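Local coordinates for protein 2-(acetamidomethylene)succinate hydrolase (Mesorhizobium loti, PDB 3KXP) that hydrolyses (E)-2-(acetamidomethylene)succinate to succinic semialdehyde, acetate, ammonia and carbon dioxide, the final reaction of vitamin B6 degradation, at residues E116-A125 with R146-Y155. Numbering follows the deposited sequence.
Sequences EANDYADDIA and RNSVTAAAKY
The side chain of K154 sets out with CG opposite the backbone N (chi1 -171°) and runs fully extended, while D122 and Y155 both turn CG away from their carbonyl carbons; these torsions bring an amine and a phenol to a single carboxylate oxygen. K154 NZ meets the syn lone pair of D122 OD1 at 2.9 Å in a salt bridge, and Y155 OH donates to the same OD1 at 2.5 Å from above the carboxylate plane. The short, charged side chain of D122 thus offers one oxygen to both donors, which probably favour its charged form. The Y155 ring is clasped as well: A125 CB sits 3.4 Å from its centroid in a CH-pi contact, and K154 CG lies over the rim of the opposite face.

Alanines let the helices approach, their axes 8.3 Å apart and crossing at -68°, with A121 CA 4.7 Å from A151 CA. In this alpha/beta hydrolase fold, helix 143-154 follows the probable nucleophile elbow, with S142 as the inferred nucleophile, and helix 117-131 packs beside it against the central sheet. I124 sends CD1 to 4.1 Å from A151 CB and also touches L138 and F74 on the strands beneath.

Toward the N-terminal ends of both segments, the bent chain of R146 lays its guanidinium flat against A117, whose CA stands over the centre of one face; A117 adds only CB, 3.6 Å from R146 NE. R146 NH1 donates in plane to N147 OD1 (2.7 Å), steadying an amide whose ND2 comes obliquely to the Y120 ring, 3.1 Å from Y120 CD2. N147 ND2 bonds onward to Q102, and Y120 OH to T239.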
loop_
_atom_site.group_PDB
_atom_site.type_symbol
_atom_site.label_atom_id
_atom_site.label_comp_id
_atom_site.label_asym_id
_atom_site.label_seq_id
_atom_site.Cartn_x
_atom_site.Cartn_y
_atom_site.Cartn_z
ATOM N N GLU A 116 2.905 -9.592 -27.420
ATOM C CA GLU A 116 2.745 -10.386 -26.216
ATOM C C GLU A 116 3.314 -9.604 -25.048
ATOM O O GLU A 116 3.912 -8.546 -25.239
ATOM C CB GLU A 116 3.483 -11.715 -26.357
ATOM C CG GLU A 116 2.967 -12.584 -27.485
ATOM C CD GLU A 116 1.515 -12.987 -27.293
ATOM O OE1 GLU A 116 1.225 -13.785 -26.370
ATOM O OE2 GLU A 116 0.662 -12.502 -28.067
ATOM N N ALA A 117 3.123 -10.121 -23.840
ATOM C CA ALA A 117 3.625 -9.465 -22.636
ATOM C C ALA A 117 5.095 -9.073 -22.775
ATOM O O ALA A 117 5.452 -7.904 -22.601
ATOM C CB ALA A 117 3.440 -10.384 -21.424
ATOM N N ASN A 118 5.939 -10.057 -23.086
ATOM C CA ASN A 118 7.377 -9.829 -23.245
ATOM C C ASN A 118 7.702 -8.696 -24.204
ATOM O O ASN A 118 8.568 -7.868 -23.921
ATOM C CB ASN A 118 8.076 -11.102 -23.717
ATOM C CG ASN A 118 8.313 -12.088 -22.591
ATOM O OD1 ASN A 118 8.775 -13.209 -22.816
ATOM N ND2 ASN A 118 8.000 -11.674 -21.365
ATOM N N ASP A 119 7.011 -8.665 -25.339
ATOM C CA ASP A 119 7.235 -7.615 -26.325
ATOM C C ASP A 119 7.051 -6.250 -25.680
ATOM O O ASP A 119 7.953 -5.419 -25.737
ATOM C CB ASP A 119 6.276 -7.778 -27.507
ATOM C CG ASP A 119 6.462 -9.105 -28.222
ATOM O OD1 ASP A 119 7.607 -9.383 -28.648
ATOM O OD2 ASP A 119 5.477 -9.871 -28.356
ATOM N N TYR A 120 5.899 -6.022 -25.053
ATOM C CA TYR A 120 5.643 -4.738 -24.400
ATOM C C TYR A 120 6.591 -4.493 -23.228
ATOM O O TYR A 120 6.977 -3.346 -22.953
ATOM C CB TYR A 120 4.207 -4.657 -23.867
ATOM C CG TYR A 120 3.121 -4.441 -24.894
ATOM C CD1 TYR A 120 2.466 -5.520 -25.482
ATOM C CD2 TYR A 120 2.708 -3.151 -25.233
ATOM C CE1 TYR A 120 1.418 -5.326 -26.380
ATOM C CE2 TYR A 120 1.662 -2.943 -26.129
ATOM C CZ TYR A 120 1.021 -4.036 -26.699
ATOM O OH TYR A 120 -0.003 -3.839 -27.603
ATOM N N ALA A 121 6.946 -5.566 -22.525
ATOM C CA ALA A 121 7.841 -5.462 -21.375
ATOM C C ALA A 121 9.245 -5.025 -21.804
ATOM O O ALA A 121 9.860 -4.163 -21.168
ATOM C CB ALA A 121 7.902 -6.801 -20.634
ATOM N N ASP A 122 9.749 -5.620 -22.883
ATOM C CA ASP A 122 11.069 -5.259 -23.372
ATOM C C ASP A 122 11.060 -3.813 -23.861
ATOM O O ASP A 122 12.072 -3.113 -23.754
ATOM C CB ASP A 122 11.518 -6.201 -24.498
ATOM C CG ASP A 122 11.732 -7.636 -24.016
ATOM O OD1 ASP A 122 12.021 -7.833 -22.815
ATOM O OD2 ASP A 122 11.622 -8.567 -24.842
ATOM N N ASP A 123 9.923 -3.357 -24.388
ATOM C CA ASP A 123 9.826 -1.973 -24.852
ATOM C C ASP A 123 10.072 -1.022 -23.694
ATOM O O ASP A 123 10.715 0.011 -23.859
ATOM C CB ASP A 123 8.442 -1.673 -25.430
ATOM C CG ASP A 123 8.275 -2.170 -26.844
ATOM O OD1 ASP A 123 7.125 -2.174 -27.327
ATOM O OD2 ASP A 123 9.284 -2.550 -27.475
ATOM N N ILE A 124 9.549 -1.378 -22.523
ATOM C CA ILE A 124 9.690 -0.552 -21.325
ATOM C C ILE A 124 11.144 -0.474 -20.862
ATOM O O ILE A 124 11.642 0.602 -20.546
ATOM C CB ILE A 124 8.785 -1.092 -20.178
ATOM C CG1 ILE A 124 7.321 -1.028 -20.631
ATOM C CG2 ILE A 124 8.997 -0.281 -18.892
ATOM C CD1 ILE A 124 6.319 -1.509 -19.610
ATOM N N ALA A 125 11.817 -1.616 -20.819
ATOM C CA ALA A 125 13.219 -1.649 -20.418
ATOM C C ALA A 125 14.018 -0.786 -21.393
ATOM O O ALA A 125 14.812 0.067 -20.987
ATOM C CB ALA A 125 13.731 -3.076 -20.450
ATOM N N ARG A 146 -0.440 -4.712 -16.773
ATOM C CA ARG A 146 0.100 -6.037 -17.046
ATOM C C ARG A 146 1.541 -5.903 -17.556
ATOM O O ARG A 146 2.430 -6.633 -17.133
ATOM C CB ARG A 146 -0.776 -6.751 -18.078
ATOM C CG ARG A 146 -0.238 -8.097 -18.514
ATOM C CD ARG A 146 0.667 -7.949 -19.725
ATOM N NE ARG A 146 0.231 -8.889 -20.740
ATOM C CZ ARG A 146 0.260 -8.666 -22.045
ATOM N NH1 ARG A 146 0.716 -7.517 -22.527
ATOM N NH2 ARG A 146 -0.198 -9.597 -22.867
ATOM N N ASN A 147 1.765 -4.945 -18.451
ATOM C CA ASN A 147 3.089 -4.724 -18.998
ATOM C C ASN A 147 4.087 -4.289 -17.935
ATOM O O ASN A 147 5.203 -4.808 -17.883
ATOM C CB ASN A 147 3.045 -3.678 -20.119
ATOM C CG ASN A 147 2.280 -4.167 -21.338
ATOM O OD1 ASN A 147 2.077 -5.369 -21.506
ATOM N ND2 ASN A 147 1.863 -3.239 -22.201
ATOM N N SER A 148 3.691 -3.346 -17.082
ATOM C CA SER A 148 4.589 -2.857 -16.044
ATOM C C SER A 148 5.024 -3.928 -15.046
ATOM O O SER A 148 6.202 -4.010 -14.704
ATOM C CB SER A 148 3.956 -1.690 -15.296
ATOM O OG SER A 148 3.831 -0.567 -16.141
ATOM N N VAL A 149 4.092 -4.748 -14.576
ATOM C CA VAL A 149 4.447 -5.786 -13.617
ATOM C C VAL A 149 5.371 -6.822 -14.267
ATOM O O VAL A 149 6.287 -7.333 -13.618
ATOM C CB VAL A 149 3.193 -6.470 -13.046
ATOM C CG1 VAL A 149 3.593 -7.568 -12.059
ATOM C CG2 VAL A 149 2.311 -5.428 -12.353
ATOM N N THR A 150 5.139 -7.123 -15.546
ATOM C CA THR A 150 5.989 -8.076 -16.263
ATOM C C THR A 150 7.398 -7.475 -16.368
ATOM O O THR A 150 8.396 -8.155 -16.145
ATOM C CB THR A 150 5.452 -8.358 -17.684
ATOM O OG1 THR A 150 4.138 -8.920 -17.596
ATOM C CG2 THR A 150 6.359 -9.345 -18.418
ATOM N N ALA A 151 7.462 -6.186 -16.683
ATOM C CA ALA A 151 8.732 -5.484 -16.811
ATOM C C ALA A 151 9.504 -5.469 -15.491
ATOM O O ALA A 151 10.697 -5.771 -15.457
ATOM C CB ALA A 151 8.488 -4.051 -17.287
ATOM N N ALA A 152 8.816 -5.109 -14.414
ATOM C CA ALA A 152 9.420 -5.041 -13.088
ATOM C C ALA A 152 10.007 -6.380 -12.644
ATOM O O ALA A 152 11.062 -6.433 -12.010
ATOM C CB ALA A 152 8.382 -4.569 -12.075
ATOM N N ALA A 153 9.314 -7.461 -12.975
ATOM C CA ALA A 153 9.763 -8.791 -12.602
ATOM C C ALA A 153 10.944 -9.253 -13.451
ATOM O O ALA A 153 11.754 -10.069 -13.010
ATOM C CB ALA A 153 8.607 -9.782 -12.732
ATOM N N LYS A 154 11.041 -8.737 -14.670
ATOM C CA LYS A 154 12.128 -9.132 -15.555
ATOM C C LYS A 154 13.311 -8.169 -15.483
ATOM O O LYS A 154 14.441 -8.560 -15.740
ATOM C CB LYS A 154 11.620 -9.246 -16.994
ATOM C CG LYS A 154 12.628 -9.855 -17.957
ATOM C CD LYS A 154 12.064 -9.972 -19.371
ATOM C CE LYS A 154 13.136 -10.431 -20.359
ATOM N NZ LYS A 154 12.637 -10.490 -21.776
ATOM N N TYR A 155 13.050 -6.917 -15.118
ATOM C CA TYR A 155 14.104 -5.902 -15.017
ATOM C C TYR A 155 14.087 -5.162 -13.680
ATOM O O TYR A 155 13.906 -3.942 -13.634
ATOM C CB TYR A 155 13.966 -4.881 -16.151
ATOM C CG TYR A 155 13.960 -5.501 -17.522
ATOM C CD1 TYR A 155 12.777 -5.642 -18.239
ATOM C CD2 TYR A 155 15.141 -5.952 -18.100
ATOM C CE1 TYR A 155 12.768 -6.215 -19.497
ATOM C CE2 TYR A 155 15.147 -6.530 -19.356
ATOM C CZ TYR A 155 13.958 -6.659 -20.051
ATOM O OH TYR A 155 13.968 -7.245 -21.295
#